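Local coordinates for ORF14 (Streptomyces clavuligerus, PDB 2WPX), which binds acetyl-CoA as a tandem GNAT protein of the clavulanic acid biosynthesis pathway and is probably an acyltransferase, at residues 148-154 and 329-333. Residues are numbered along the deposited sequence; the frame is centred on the assembly and turned at random.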
# COMPACT_ATOMS: atom_id res chain seq x y z
N ALA A 148 -10.13 -17.15 -10.37
CA ALA A 148 -10.02 -15.71 -10.55
C ALA A 148 -9.37 -15.48 -11.93
O ALA A 148 -8.76 -16.41 -12.50
CB ALA A 148 -9.17 -15.09 -9.44
N HIS A 149 -9.53 -14.25 -12.44
CA HIS A 149 -8.90 -13.82 -13.69
C HIS A 149 -8.19 -12.47 -13.47
O HIS A 149 -8.52 -11.70 -12.60
CB HIS A 149 -9.95 -13.71 -14.81
CG HIS A 149 -10.79 -14.93 -14.95
ND1 HIS A 149 -11.93 -15.14 -14.21
CD2 HIS A 149 -10.65 -16.02 -15.74
CE1 HIS A 149 -12.47 -16.30 -14.55
NE2 HIS A 149 -11.71 -16.86 -15.48
N ARG A 150 -7.19 -12.21 -14.29
CA ARG A 150 -6.54 -10.90 -14.27
C ARG A 150 -7.50 -9.84 -14.82
O ARG A 150 -8.15 -10.10 -15.83
CB ARG A 150 -5.26 -10.96 -15.12
CG ARG A 150 -4.14 -11.59 -14.34
CD ARG A 150 -2.86 -11.56 -15.14
NE ARG A 150 -1.85 -12.44 -14.56
CZ ARG A 150 -1.74 -13.74 -14.90
NH1 ARG A 150 -2.58 -14.23 -15.79
NH2 ARG A 150 -0.80 -14.52 -14.39
N SER A 151 -7.59 -8.69 -14.16
CA SER A 151 -8.43 -7.55 -14.61
C SER A 151 -7.73 -6.83 -15.73
O SER A 151 -6.51 -6.73 -15.75
CB SER A 151 -8.61 -6.54 -13.48
OG SER A 151 -9.21 -7.13 -12.34
N ASP A 152 -8.50 -6.28 -16.62
CA ASP A 152 -7.88 -5.50 -17.69
C ASP A 152 -7.66 -4.05 -17.25
O ASP A 152 -8.31 -3.15 -17.73
CB ASP A 152 -8.69 -5.58 -19.00
CG ASP A 152 -7.92 -4.98 -20.21
OD1 ASP A 152 -8.56 -4.79 -21.26
OD2 ASP A 152 -6.70 -4.65 -20.12
N ILE A 153 -6.79 -3.86 -16.27
CA ILE A 153 -6.33 -2.54 -15.89
C ILE A 153 -4.81 -2.61 -15.66
O ILE A 153 -4.23 -3.68 -15.45
CB ILE A 153 -7.06 -2.01 -14.61
CG1 ILE A 153 -6.69 -2.85 -13.40
CG2 ILE A 153 -8.60 -1.96 -14.86
CD1 ILE A 153 -7.69 -2.83 -12.28
N PRO A 154 -4.16 -1.45 -15.73
CA PRO A 154 -2.75 -1.29 -15.51
C PRO A 154 -2.38 -1.94 -14.21
O PRO A 154 -2.98 -1.62 -13.19
CB PRO A 154 -2.62 0.21 -15.28
CG PRO A 154 -3.72 0.81 -16.01
CD PRO A 154 -4.85 -0.17 -15.99
N VAL A 329 -0.31 -7.21 -9.74
CA VAL A 329 -1.32 -7.49 -10.76
C VAL A 329 -2.72 -7.66 -10.14
O VAL A 329 -2.88 -8.39 -9.14
CB VAL A 329 -0.98 -8.76 -11.58
CG1 VAL A 329 -1.92 -8.86 -12.77
CG2 VAL A 329 0.44 -8.79 -12.00
N PHE A 330 -3.73 -6.99 -10.72
CA PHE A 330 -5.07 -6.99 -10.14
C PHE A 330 -5.89 -8.11 -10.69
O PHE A 330 -6.00 -8.30 -11.92
CB PHE A 330 -5.75 -5.62 -10.33
CG PHE A 330 -4.92 -4.50 -9.81
CD1 PHE A 330 -4.74 -4.32 -8.45
CD2 PHE A 330 -4.20 -3.67 -10.68
CE1 PHE A 330 -3.88 -3.29 -7.95
CE2 PHE A 330 -3.35 -2.67 -10.20
CZ PHE A 330 -3.20 -2.48 -8.84
N TRP A 331 -6.43 -8.92 -9.78
CA TRP A 331 -7.23 -10.07 -10.18
C TRP A 331 -8.60 -9.93 -9.57
O TRP A 331 -8.77 -9.26 -8.55
CB TRP A 331 -6.62 -11.39 -9.70
CG TRP A 331 -5.28 -11.92 -10.37
CD1 TRP A 331 -4.06 -11.34 -10.33
CD2 TRP A 331 -5.11 -13.14 -11.08
NE1 TRP A 331 -3.12 -12.13 -10.94
CE2 TRP A 331 -3.74 -13.23 -11.43
CE3 TRP A 331 -5.99 -14.15 -11.48
CZ2 TRP A 331 -3.21 -14.32 -12.14
CZ3 TRP A 331 -5.47 -15.24 -12.18
CH2 TRP A 331 -4.09 -15.30 -12.51
N THR A 332 -9.56 -10.66 -10.12
CA THR A 332 -10.95 -10.52 -9.71
C THR A 332 -11.64 -11.87 -9.88
O THR A 332 -11.23 -12.71 -10.73
CB THR A 332 -11.69 -9.44 -10.57
OG1 THR A 332 -13.03 -9.33 -10.11
CG2 THR A 332 -11.74 -9.83 -12.09
N ALA A 333 -12.69 -12.10 -9.10
CA ALA A 333 -13.34 -13.40 -9.08
C ALA A 333 -14.80 -13.24 -8.68
O ALA A 333 -15.13 -12.34 -7.93
CB ALA A 333 -12.67 -14.32 -8.10
O HOH W 1 -4.59 -7.44 -14.04
O HOH W 2 -3.37 -5.29 -13.22
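R150 lies extended across the indole of W331: with chi1 at m and chi2 and chi3 both t, its aliphatic part runs over one face of the ring, and CG stands 3.6 Å from the centroid of the five-membered ring in a CH-pi contact. W331 brings its indole up to 148-154 although its CA-to-CB bond points sideways. E127 on the adjacent strand 120-127 fixes both polar ends, through a salt bridge to R150 NE and a hydrogen bond from W331 NE1, while helix 138-145 packs against the indole. H149 and T332 form an antiparallel hydrogen-bonded pair, H149 N to T332 O and T332 N to H149 O both 2.9 Å; R150 and W331 are the next, non-hydrogen-bonded pair. The ladder joins the two halves of the tandem GNAT protein: strand 323-334 of the C-terminal repeat inserts between strands 120-127 and 149-162 of the N-terminal one, beside bound acetyl-CoA. A148 CB lies 3.9 Å from W331 CE3 and 3.8 Å from A333 CB. S151, m at chi1, points toward the strand with OG 3.7 Å from T332 CG2, and its N donates to F330 O at 2.8 Å. From D152, centre of an inverse gamma turn, the chain leaves strand 323-334 and water fills the gap, one molecule linking S151 O to F330 O, another I153 O to F330 N. I153, p at chi1, sets CG1 3.8 Å from F330 CD2, and P154 O meets that ring's edge at F330 CE2, 3.2 Å away.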